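PDB 3CIN: Myo-inositol-1-phosphate synthase-related protein from Thermotoga maritima MSB8, which is related to myo-inositol-1-phosphate synthases and binds nicotinamide-adenine-dinucleotide in a Rossmann-type fold, and also carries a bound magnesium ion. Local coordinates for residues Leu17-Gly22 against Lys129-Leu134; Glu122-Leu127 against Thr172-Tyr177; Asp156-Ile161 against Val206-Glu211. One frame throughout, in Å; residues are numbered along the deposited sequence.

Contact 1. Residues Leu17-Gly22 against Lys129-Leu134; sequences LILGQG and KEWTEL. With NAD (nicotinamide-adenine-dinucleotide), chain F.
L17 and L19, on one face of strand 14-19, meet the indole of W131 on helix 120-134, and every contact between the two segments is apolar. L17 is modelled in two conformers. In the one described, CG stands anti to the backbone N (chi1 -174°), and CD1 makes a CH-pi contact over the face of the W131 five-membered ring, 3.9 Å from its centroid and 27° off the normal. The same methyl touches L134 CD1 at 3.8 Å; both contacts are conditional on this conformer. L19 reaches the other end of the indole, its CD2 lying 3.9 Å from W131 CZ2 in an oblique approach. Leucine suits the strand because it can lay a methyl on an indole face. Y64, on neighbouring strand 58-65, meets W131 edge-to-face.

Beyond the strand, G20 and G22 lie against NAD, in a GxGxxA pattern consistent with a Rossmann nucleotide-binding turn. Lacking side chains, they admit the ligand closely: G20 CA is 3.4 Å from NAD O4B, and G22 CA is 3.2 Å from NAD O5B. Between them, Q21 centres an inverse gamma turn.

With no hydrogen bond across it, the contact depends on dispersion and the exclusion of water, while G20, Q21 and G22 provide the segment's NAD contacts.

Contact 2. Residues Glu122-Leu127 against Thr172-Tyr177; sequences EAVDTL and TQVYAY. With NAD (nicotinamide-adenine-dinucleotide), chain F.
Two neighbouring helices of the Rossmann-type domain meet here: V124 and L127 of helix 120-134 pack on V174, Y175 and Y177 of helix 171-186, which lies in the crossover between the parallel strands 138-141 and 189-193. The short axes cross at -53° and come within 10.1 Å of each other.

V124 stands at the middle. Its CG2 meets V174 CG1 most closely, at 3.7 Å, branch against branch. CG1, anti to the backbone N (chi1 166°), leans on the edge of the Y177 ring, 3.9 Å from CD2. A beta-branched residue suits this place, because its two methyls diverge close to the helix and need little room.

One turn further on, L127 sends CD1 to the edge of the Y175 ring, 3.9 Å from Y175 CD1 and near the ring plane. The hydroxyl end of the same ring belongs to the NAD pocket: Y175 OH donates to NAD N1A at 2.6 Å, with the adenine nitrogen in the plane of the phenol ring. The amide of V99 also bonds this hydroxyl, which therefore has partners on both the protein and the ligand.

Tyrosine fits its position by being apolar along the ring and polar at the end. The greasy helix interface, itself without hydrogen bonds, packs L127 along one edge of a ring whose hydroxyl is bonded to adenine, and may thereby limit where that ring can move, so that packing and ligand binding share a single side chain.

Contact 3. Residues Asp156-Ile161 against Val206-Glu211; sequences DLLKAI and VELAKE
L208 of helix 203-211 turns one methyl to each of L157 and L158 of helix 154-162, and these three leucines make up the whole contact between segments 156-161 and 206-211. Its buried part is the pair L157 and L208, whose CD2 methyls meet at 4.1 Å while the side chains run roughly perpendicular to each other. Each leucine places CG anti to its own backbone N (chi1 172° in L157, -176° in L208), a setting that extends the branch across the gap between the helices. The gap is wide, for the nearest CA atoms, those of L157 and L208, are 9.4 Å apart. Long, flexible leucines suit such spacing.

Looser still is the margin, where L158, partly exposed, brings CD2 to 4.3 Å from L208 CD1. Exposed, charged residues occupy other sides of both helices. K154 also touches E207 and L208, but its ion pair with E211 is long and weak, so charge probably adds little to the join.

Y177 of helix 171-186 lies against all three leucines, giving them a shared aromatic neighbour. On another side of helix 203-211, A209 rests against L214 and V216 of strand 214-217, where a small residue lets helix and sheet approach.

With just 90 Å² buried and no hydrogen bond between the segments, cohesion here comes from a few methyl contacts, and the third helix supplies part of the packing that the two share.

In the fold
All three contacts are buried and mainly apolar, and their centres lie at rising distance from the centre of the chain, about 16, 18 and 20 Å. Contact 1 joins a sheet strand to a helix, and contact 2 joins that same helix, 120-134, to helix 171-186; the two touch where L19 CD1 lies 3.6 Å from Y175 CG, and both reach NAD. Contact 3 touches no ligand and has the partly exposed L158 at its margin. Y177 links it to contact 2, with Y177 CD1 3.7 Å from L208 CD2. Contacts 1 and 3 do not touch, their nearest atoms being about 11 Å apart. Aromatic rings thus serve the first two interfaces, whereas leucine methyls alone make the third.

Contact 1. Residues Leu17-Gly22 against Lys129-Leu134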
loop_
_atom_site.group_PDB
_atom_site.type_symbol
_atom_site.label_atom_id
_atom_site.label_comp_id
_atom_site.label_asym_id
_atom_site.label_seq_id
_atom_site.Cartn_x
_atom_site.Cartn_y
_atom_site.Cartn_z
ATOM N N LEU A 17 -37.145 -4.069 16.009
ATOM C CA LEU A 17 -37.484 -2.644 15.864
ATOM C C LEU A 17 -36.169 -1.899 15.606
ATOM O O LEU A 17 -35.229 -2.096 16.344
ATOM C CB LEU A 17 -38.131 -2.133 17.128
ATOM C CG LEU A 17 -38.662 -0.699 17.039
ATOM C CD1 LEU A 17 -40.019 -0.558 17.750
ATOM C CD2 LEU A 17 -37.632 0.279 17.559
ATOM N N ILE A 18 -36.155 -1.007 14.637
ATOM C CA ILE A 18 -34.933 -0.267 14.288
ATOM C C ILE A 18 -35.053 1.160 14.759
ATOM O O ILE A 18 -36.061 1.823 14.486
ATOM C CB ILE A 18 -34.721 -0.247 12.716
ATOM C CG1 ILE A 18 -34.431 -1.669 12.176
ATOM C CG2 ILE A 18 -33.608 0.758 12.334
ATOM C CD1 ILE A 18 -34.598 -1.848 10.668
ATOM N N LEU A 19 -34.000 1.667 15.382
ATOM C CA LEU A 19 -33.893 3.092 15.739
ATOM C C LEU A 19 -32.827 3.685 14.831
ATOM O O LEU A 19 -31.660 3.324 14.930
ATOM C CB LEU A 19 -33.518 3.250 17.207
ATOM C CG LEU A 19 -34.405 2.516 18.209
ATOM C CD1 LEU A 19 -33.736 2.655 19.588
ATOM C CD2 LEU A 19 -35.837 3.002 18.164
ATOM N N GLY A 20 -33.269 4.540 13.913
ATOM C CA GLY A 20 -32.401 5.331 13.022
ATOM C C GLY A 20 -32.345 4.674 11.669
ATOM O O GLY A 20 -31.506 3.758 11.461
ATOM N N GLN A 21 -33.191 5.117 10.752
ATOM C CA GLN A 21 -33.334 4.454 9.426
ATOM C C GLN A 21 -32.430 5.077 8.355
ATOM O O GLN A 21 -32.885 5.759 7.446
ATOM C CB GLN A 21 -34.800 4.421 8.958
ATOM C CG GLN A 21 -35.014 3.459 7.784
ATOM C CD GLN A 21 -34.710 2.029 8.135
ATOM O OE1 GLN A 21 -35.137 1.536 9.163
ATOM N NE2 GLN A 21 -33.908 1.358 7.294
ATOM N N GLY A 22 -31.116 4.869 8.530
ATOM C CA GLY A 22 -30.129 5.392 7.593
ATOM C C GLY A 22 -29.441 4.276 6.792
ATOM O O GLY A 22 -30.056 3.263 6.428
ATOM N N LYS A 129 -45.405 2.762 25.208
ATOM C CA LYS A 129 -46.728 2.388 24.741
ATOM C C LYS A 129 -46.737 1.963 23.255
ATOM O O LYS A 129 -47.328 0.931 22.897
ATOM C CB LYS A 129 -47.727 3.551 24.883
ATOM C CG LYS A 129 -49.067 3.224 24.294
ATOM N N GLU A 130 -46.081 2.749 22.393
ATOM C CA GLU A 130 -45.968 2.351 20.965
ATOM C C GLU A 130 -45.270 0.946 20.741
ATOM O O GLU A 130 -45.726 0.078 19.968
ATOM C CB GLU A 130 -45.241 3.447 20.137
ATOM C CG GLU A 130 -46.054 4.718 19.924
ATOM C CD GLU A 130 -45.239 5.922 19.421
ATOM O OE1 GLU A 130 -44.189 5.758 18.792
ATOM O OE2 GLU A 130 -45.675 7.064 19.628
ATOM N N TRP A 131 -44.165 0.746 21.436
ATOM C CA TRP A 131 -43.412 -0.432 21.330
ATOM C C TRP A 131 -44.182 -1.644 21.840
ATOM O O TRP A 131 -44.040 -2.714 21.302
ATOM C CB TRP A 131 -42.070 -0.256 22.052
ATOM C CG TRP A 131 -41.187 0.804 21.442
ATOM C CD1 TRP A 131 -41.400 1.515 20.310
ATOM C CD2 TRP A 131 -39.905 1.245 21.944
ATOM N NE1 TRP A 131 -40.350 2.385 20.088
ATOM C CE2 TRP A 131 -39.406 2.205 21.056
ATOM C CE3 TRP A 131 -39.149 0.906 23.027
ATOM C CZ2 TRP A 131 -38.174 2.858 21.255
ATOM C CZ3 TRP A 131 -37.933 1.556 23.224
ATOM C CH2 TRP A 131 -37.473 2.513 22.388
ATOM N N THR A 132 -45.014 -1.480 22.869
ATOM C CA THR A 132 -45.812 -2.582 23.360
ATOM C C THR A 132 -46.755 -3.096 22.300
ATOM O O THR A 132 -47.006 -4.306 22.274
ATOM C CB THR A 132 -46.546 -2.233 24.650
ATOM O OG1 THR A 132 -47.535 -1.222 24.372
ATOM C CG2 THR A 132 -45.543 -1.764 25.697
ATOM N N GLU A 133 -47.238 -2.224 21.396
ATOM C CA GLU A 133 -48.117 -2.672 20.312
ATOM C C GLU A 133 -47.371 -3.303 19.140
ATOM O O GLU A 133 -47.892 -4.181 18.498
ATOM C CB GLU A 133 -48.963 -1.541 19.753
ATOM C CG GLU A 133 -49.766 -0.797 20.830
ATOM C CD GLU A 133 -50.882 0.087 20.209
ATOM O OE1 GLU A 133 -51.357 -0.245 19.121
ATOM O OE2 GLU A 133 -51.220 1.129 20.797
ATOM N N LEU A 134 -46.151 -2.833 18.884
ATOM C CA LEU A 134 -45.286 -3.373 17.812
ATOM C C LEU A 134 -44.652 -4.705 18.255
ATOM O O LEU A 134 -44.360 -5.578 17.439
ATOM C CB LEU A 134 -44.217 -2.340 17.452
ATOM C CG LEU A 134 -44.739 -1.029 16.803
ATOM C CD1 LEU A 134 -43.588 -0.037 16.446
ATOM C CD2 LEU A 134 -45.689 -1.279 15.656
HETATM P PA NAD F . -26.651 7.400 8.803
HETATM O O1A NAD F . -26.758 6.977 7.362
HETATM O O2A NAD F . -26.523 8.885 8.941
HETATM O O5B NAD F . -28.009 6.978 9.467
HETATM C C5B NAD F . -28.366 7.455 10.762
HETATM C C4B NAD F . -29.880 7.556 10.801
HETATM O O4B NAD F . -30.289 7.802 12.137
HETATM C C3B NAD F . -30.473 8.669 9.946
HETATM O O3B NAD F . -31.608 8.215 9.227
HETATM C C2B NAD F . -30.880 9.725 10.965
HETATM O O2B NAD F . -31.847 10.609 10.467
HETATM C C1B NAD F . -31.301 8.840 12.117
HETATM N N9A NAD F . -31.308 9.481 13.435
HETATM C C8A NAD F . -30.346 10.382 13.881
HETATM N N7A NAD F . -30.632 10.636 15.204
HETATM C C5A NAD F . -31.753 9.919 15.540
HETATM C C6A NAD F . -32.529 9.871 16.702
HETATM N N6A NAD F . -32.192 10.547 17.845
HETATM N N1A NAD F . -33.594 8.992 16.713
HETATM C C2A NAD F . -33.913 8.260 15.584
HETATM N N3A NAD F . -33.206 8.357 14.403
HETATM C C4A NAD F . -32.147 9.192 14.414
HETATM O O3 NAD F . -25.476 6.642 9.528
HETATM P PN NAD F . -25.065 5.136 9.302
HETATM O O1N NAD F . -23.873 5.116 8.406
HETATM O O2N NAD F . -26.271 4.290 9.064
HETATM O O5D NAD F . -24.478 4.772 10.737
HETATM C C5D NAD F . -25.347 4.563 11.827
HETATM C C4D NAD F . -24.579 4.482 13.141
HETATM O O4D NAD F . -23.808 3.312 13.133
HETATM C C3D NAD F . -23.644 5.644 13.440
HETATM O O3D NAD F . -23.666 5.939 14.861
HETATM C C2D NAD F . -22.289 5.038 13.108
HETATM O O2D NAD F . -21.232 5.640 13.862
HETATM C C1D NAD F . -22.512 3.617 13.574
HETATM N N1N NAD F . -21.562 2.672 12.992
HETATM C C2N NAD F . -21.506 2.515 11.667
HETATM C C3N NAD F . -20.573 1.547 11.209
HETATM C C7N NAD F . -20.656 1.160 9.804
HETATM O O7N NAD F . -21.552 1.856 9.041
HETATM N N7N NAD F . -19.885 0.167 9.333
HETATM C C4N NAD F . -19.760 0.829 12.065
HETATM C C5N NAD F . -19.834 1.026 13.414
HETATM C C6N NAD F . -20.778 1.960 13.864
#

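Contact 2. Residues Glu122-Leu127 against Thr172-Tyr177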
loop_
_atom_site.group_PDB
_atom_site.type_symbol
_atom_site.label_atom_id
_atom_site.label_comp_id
_atom_site.label_asym_id
_atom_site.label_seq_id
_atom_site.Cartn_x
_atom_site.Cartn_y
_atom_site.Cartn_z
ATOM N N GLU A 122 -42.260 11.848 29.658
ATOM C CA GLU A 122 -43.449 11.604 28.846
ATOM C C GLU A 122 -43.162 10.935 27.511
ATOM O O GLU A 122 -43.929 10.051 27.074
ATOM C CB GLU A 122 -44.181 12.918 28.575
ATOM C CG GLU A 122 -44.889 13.442 29.826
ATOM C CD GLU A 122 -45.458 14.840 29.696
ATOM O OE1 GLU A 122 -44.847 15.712 29.009
ATOM O OE2 GLU A 122 -46.535 15.072 30.339
ATOM N N ALA A 123 -42.092 11.397 26.849
ATOM C CA ALA A 123 -41.648 10.856 25.550
ATOM C C ALA A 123 -41.291 9.362 25.696
ATOM O O ALA A 123 -41.700 8.512 24.879
ATOM C CB ALA A 123 -40.469 11.685 25.009
ATOM N N VAL A 124 -40.589 9.029 26.771
ATOM C CA VAL A 124 -40.280 7.640 27.076
ATOM C C VAL A 124 -41.545 6.788 27.257
ATOM O O VAL A 124 -41.672 5.718 26.653
ATOM C CB VAL A 124 -39.407 7.546 28.324
ATOM C CG1 VAL A 124 -39.357 6.113 28.862
ATOM C CG2 VAL A 124 -37.988 8.053 28.004
ATOM N N ASP A 125 -42.482 7.262 28.080
ATOM C CA ASP A 125 -43.741 6.530 28.272
ATOM C C ASP A 125 -44.505 6.367 26.948
ATOM O O ASP A 125 -45.126 5.351 26.702
ATOM C CB ASP A 125 -44.605 7.251 29.276
ATOM C CG ASP A 125 -44.076 7.150 30.685
ATOM O OD1 ASP A 125 -43.236 6.240 30.993
ATOM O OD2 ASP A 125 -44.498 7.998 31.491
ATOM N N THR A 126 -44.457 7.373 26.099
ATOM C CA THR A 126 -45.046 7.291 24.763
ATOM C C THR A 126 -44.367 6.231 23.873
ATOM O O THR A 126 -45.042 5.437 23.216
ATOM C CB THR A 126 -44.973 8.662 24.016
ATOM O OG1 THR A 126 -45.708 9.653 24.732
ATOM C CG2 THR A 126 -45.543 8.516 22.613
ATOM N N LEU A 127 -43.036 6.250 23.800
ATOM C CA LEU A 127 -42.298 5.168 23.147
ATOM C C LEU A 127 -42.689 3.793 23.671
ATOM O O LEU A 127 -42.978 2.901 22.877
ATOM C CB LEU A 127 -40.774 5.372 23.271
ATOM C CG LEU A 127 -40.250 6.562 22.456
ATOM C CD1 LEU A 127 -38.774 6.771 22.856
ATOM C CD2 LEU A 127 -40.438 6.436 20.922
ATOM N N THR A 172 -29.629 7.926 22.237
ATOM C CA THR A 172 -29.362 6.518 22.548
ATOM C C THR A 172 -29.530 6.256 24.039
ATOM O O THR A 172 -30.087 5.203 24.428
ATOM C CB THR A 172 -27.924 6.130 22.117
ATOM O OG1 THR A 172 -27.806 6.258 20.685
ATOM C CG2 THR A 172 -27.570 4.735 22.596
ATOM N N GLN A 173 -29.119 7.210 24.902
ATOM C CA GLN A 173 -29.312 7.028 26.347
ATOM C C GLN A 173 -30.804 6.983 26.693
ATOM O O GLN A 173 -31.229 6.196 27.484
ATOM C CB GLN A 173 -28.582 8.095 27.115
ATOM C CG GLN A 173 -27.065 7.948 26.983
ATOM C CD GLN A 173 -26.303 9.132 27.616
ATOM O OE1 GLN A 173 -26.748 10.285 27.531
ATOM N NE2 GLN A 173 -25.127 8.856 28.217
ATOM N N VAL A 174 -31.597 7.853 26.076
ATOM C CA VAL A 174 -33.035 7.876 26.302
ATOM C C VAL A 174 -33.673 6.611 25.738
ATOM O O VAL A 174 -34.551 5.977 26.409
ATOM C CB VAL A 174 -33.653 9.132 25.674
ATOM C CG1 VAL A 174 -35.199 9.088 25.808
ATOM C CG2 VAL A 174 -33.099 10.423 26.346
ATOM N N TYR A 175 -33.271 6.207 24.537
ATOM C CA TYR A 175 -33.812 4.962 23.957
ATOM C C TYR A 175 -33.514 3.681 24.767
ATOM O O TYR A 175 -34.411 2.846 24.926
ATOM C CB TYR A 175 -33.350 4.772 22.543
ATOM C CG TYR A 175 -33.877 5.721 21.515
ATOM C CD1 TYR A 175 -35.236 6.040 21.412
ATOM C CD2 TYR A 175 -33.018 6.275 20.559
ATOM C CE1 TYR A 175 -35.700 6.849 20.407
ATOM C CE2 TYR A 175 -33.495 7.084 19.547
ATOM C CZ TYR A 175 -34.846 7.385 19.484
ATOM O OH TYR A 175 -35.308 8.251 18.499
ATOM N N ALA A 176 -32.288 3.522 25.265
ATOM C CA ALA A 176 -31.940 2.393 26.120
ATOM C C ALA A 176 -32.749 2.378 27.458
ATOM O O ALA A 176 -33.120 1.324 27.982
ATOM C CB ALA A 176 -30.418 2.394 26.421
ATOM N N TYR A 177 -32.938 3.557 28.022
ATOM C CA TYR A 177 -33.797 3.733 29.172
ATOM C C TYR A 177 -35.219 3.269 28.838
ATOM O O TYR A 177 -35.787 2.450 29.582
ATOM C CB TYR A 177 -33.746 5.174 29.635
ATOM C CG TYR A 177 -34.562 5.470 30.855
ATOM C CD1 TYR A 177 -34.049 5.338 32.124
ATOM C CD2 TYR A 177 -35.876 5.909 30.717
ATOM C CE1 TYR A 177 -34.808 5.634 33.215
ATOM C CE2 TYR A 177 -36.642 6.161 31.793
ATOM C CZ TYR A 177 -36.105 6.059 33.041
ATOM O OH TYR A 177 -36.887 6.372 34.122
HETATM P PA NAD F . -26.651 7.400 8.803
HETATM O O1A NAD F . -26.758 6.977 7.362
HETATM O O2A NAD F . -26.523 8.885 8.941
HETATM O O5B NAD F . -28.009 6.978 9.467
HETATM C C5B NAD F . -28.366 7.455 10.762
HETATM C C4B NAD F . -29.880 7.556 10.801
HETATM O O4B NAD F . -30.289 7.802 12.137
HETATM C C3B NAD F . -30.473 8.669 9.946
HETATM O O3B NAD F . -31.608 8.215 9.227
HETATM C C2B NAD F . -30.880 9.725 10.965
HETATM O O2B NAD F . -31.847 10.609 10.467
HETATM C C1B NAD F . -31.301 8.840 12.117
HETATM N N9A NAD F . -31.308 9.481 13.435
HETATM C C8A NAD F . -30.346 10.382 13.881
HETATM N N7A NAD F . -30.632 10.636 15.204
HETATM C C5A NAD F . -31.753 9.919 15.540
HETATM C C6A NAD F . -32.529 9.871 16.702
HETATM N N6A NAD F . -32.192 10.547 17.845
HETATM N N1A NAD F . -33.594 8.992 16.713
HETATM C C2A NAD F . -33.913 8.260 15.584
HETATM N N3A NAD F . -33.206 8.357 14.403
HETATM C C4A NAD F . -32.147 9.192 14.414
HETATM O O3 NAD F . -25.476 6.642 9.528
HETATM P PN NAD F . -25.065 5.136 9.302
HETATM O O1N NAD F . -23.873 5.116 8.406
HETATM O O2N NAD F . -26.271 4.290 9.064
HETATM O O5D NAD F . -24.478 4.772 10.737
HETATM C C5D NAD F . -25.347 4.563 11.827
HETATM C C4D NAD F . -24.579 4.482 13.141
HETATM O O4D NAD F . -23.808 3.312 13.133
HETATM C C3D NAD F . -23.644 5.644 13.440
HETATM O O3D NAD F . -23.666 5.939 14.861
HETATM C C2D NAD F . -22.289 5.038 13.108
HETATM O O2D NAD F . -21.232 5.640 13.862
HETATM C C1D NAD F . -22.512 3.617 13.574
HETATM N N1N NAD F . -21.562 2.672 12.992
HETATM C C2N NAD F . -21.506 2.515 11.667
HETATM C C3N NAD F . -20.573 1.547 11.209
HETATM C C7N NAD F . -20.656 1.160 9.804
HETATM O O7N NAD F . -21.552 1.856 9.041
HETATM N N7N NAD F . -19.885 0.167 9.333
HETATM C C4N NAD F . -19.760 0.829 12.065
HETATM C C5N NAD F . -19.834 1.026 13.414
HETATM C C6N NAD F . -20.778 1.960 13.864
#

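Contact 3. Residues Asp156-Ile161 against Val206-Glu211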
loop_
_atom_site.group_PDB
_atom_site.type_symbol
_atom_site.label_atom_id
_atom_site.label_comp_id
_atom_site.label_asym_id
_atom_site.label_seq_id
_atom_site.Cartn_x
_atom_site.Cartn_y
_atom_site.Cartn_z
ATOM N N ASP A 156 -27.896 8.798 38.706
ATOM C CA ASP A 156 -27.719 9.982 37.865
ATOM C C ASP A 156 -28.493 9.894 36.530
ATOM O O ASP A 156 -29.038 10.899 36.046
ATOM C CB ASP A 156 -26.226 10.188 37.588
ATOM C CG ASP A 156 -25.452 10.668 38.813
ATOM O OD1 ASP A 156 -26.038 11.300 39.737
ATOM O OD2 ASP A 156 -24.217 10.436 38.812
ATOM N N LEU A 157 -28.581 8.696 35.958
ATOM C CA LEU A 157 -29.407 8.464 34.767
ATOM C C LEU A 157 -30.862 8.722 35.128
ATOM O O LEU A 157 -31.563 9.420 34.420
ATOM C CB LEU A 157 -29.221 7.047 34.300
ATOM C CG LEU A 157 -30.127 6.556 33.207
ATOM C CD1 LEU A 157 -30.043 7.412 31.912
ATOM C CD2 LEU A 157 -29.828 5.059 32.979
ATOM N N LEU A 158 -31.306 8.181 36.252
ATOM C CA LEU A 158 -32.721 8.335 36.632
ATOM C C LEU A 158 -33.067 9.792 36.865
ATOM O O LEU A 158 -34.113 10.265 36.426
ATOM C CB LEU A 158 -33.056 7.561 37.891
ATOM C CG LEU A 158 -32.882 6.038 37.892
ATOM C CD1 LEU A 158 -33.432 5.373 39.160
ATOM C CD2 LEU A 158 -33.460 5.428 36.676
ATOM N N LYS A 159 -32.171 10.513 37.523
ATOM C CA LYS A 159 -32.404 11.926 37.782
ATOM C C LYS A 159 -32.438 12.755 36.500
ATOM O O LYS A 159 -33.266 13.679 36.362
ATOM C CB LYS A 159 -31.349 12.455 38.749
ATOM C CG LYS A 159 -31.681 12.090 40.191
ATOM C CD LYS A 159 -30.697 12.602 41.172
ATOM C CE LYS A 159 -31.129 12.191 42.588
ATOM N NZ LYS A 159 -30.324 12.853 43.658
ATOM N N ALA A 160 -31.564 12.412 35.551
ATOM C CA ALA A 160 -31.539 13.077 34.228
ATOM C C ALA A 160 -32.856 12.954 33.500
ATOM O O ALA A 160 -33.420 13.962 32.999
ATOM C CB ALA A 160 -30.360 12.549 33.370
ATOM N N ILE A 161 -33.442 11.763 33.540
ATOM C CA ILE A 161 -34.759 11.594 32.917
ATOM C C ILE A 161 -35.848 12.365 33.674
ATOM O O ILE A 161 -36.693 13.121 33.076
ATOM C CB ILE A 161 -35.138 10.102 32.829
ATOM C CG1 ILE A 161 -34.143 9.365 31.904
ATOM C CG2 ILE A 161 -36.601 9.978 32.396
ATOM C CD1 ILE A 161 -34.237 9.738 30.411
ATOM N N VAL A 206 -26.219 -1.105 32.515
ATOM C CA VAL A 206 -26.122 -2.561 32.719
ATOM C C VAL A 206 -26.986 -2.930 33.946
ATOM O O VAL A 206 -27.756 -3.893 33.898
ATOM C CB VAL A 206 -24.689 -3.070 32.871
ATOM C CG1 VAL A 206 -24.649 -4.559 33.145
ATOM C CG2 VAL A 206 -23.910 -2.735 31.583
ATOM N N GLU A 207 -26.895 -2.136 34.996
ATOM C CA GLU A 207 -27.730 -2.370 36.183
ATOM C C GLU A 207 -29.224 -2.167 35.915
ATOM O O GLU A 207 -30.050 -2.979 36.342
ATOM C CB GLU A 207 -27.345 -1.446 37.333
ATOM C CG GLU A 207 -28.129 -1.757 38.600
ATOM C CD GLU A 207 -27.562 -1.040 39.815
ATOM O OE1 GLU A 207 -26.827 -0.035 39.632
ATOM O OE2 GLU A 207 -27.843 -1.495 40.951
ATOM N N LEU A 208 -29.582 -1.078 35.247
ATOM C CA LEU A 208 -30.969 -0.836 34.888
ATOM C C LEU A 208 -31.465 -2.016 34.055
ATOM O O LEU A 208 -32.574 -2.492 34.258
ATOM C CB LEU A 208 -31.068 0.464 34.079
ATOM C CG LEU A 208 -32.469 0.951 33.678
ATOM C CD1 LEU A 208 -33.231 1.522 34.804
ATOM C CD2 LEU A 208 -32.446 1.999 32.507
ATOM N N ALA A 209 -30.627 -2.506 33.125
ATOM C CA ALA A 209 -31.035 -3.630 32.258
ATOM C C ALA A 209 -31.274 -4.928 33.063
ATOM O O ALA A 209 -32.309 -5.616 32.860
ATOM C CB ALA A 209 -29.985 -3.855 31.116
ATOM N N LYS A 210 -30.357 -5.246 33.963
ATOM C CA LYS A 210 -30.429 -6.476 34.744
ATOM C C LYS A 210 -31.698 -6.456 35.543
ATOM O O LYS A 210 -32.337 -7.505 35.722
ATOM C CB LYS A 210 -29.266 -6.644 35.742
ATOM C CG LYS A 210 -27.924 -6.808 35.101
ATOM C CD LYS A 210 -26.813 -6.756 36.169
ATOM C CE LYS A 210 -25.539 -7.481 35.707
ATOM N NZ LYS A 210 -24.290 -7.117 36.494
ATOM N N GLU A 211 -32.056 -5.266 36.040
ATOM C CA GLU A 211 -33.226 -5.134 36.912
ATOM C C GLU A 211 -34.532 -5.148 36.162
ATOM O O GLU A 211 -35.579 -5.306 36.803
ATOM C CB GLU A 211 -33.157 -3.861 37.732
ATOM C CG GLU A 211 -32.134 -4.003 38.833
ATOM C CD GLU A 211 -31.762 -2.691 39.475
ATOM O OE1 GLU A 211 -32.444 -1.682 39.181
ATOM O OE2 GLU A 211 -30.784 -2.691 40.275
#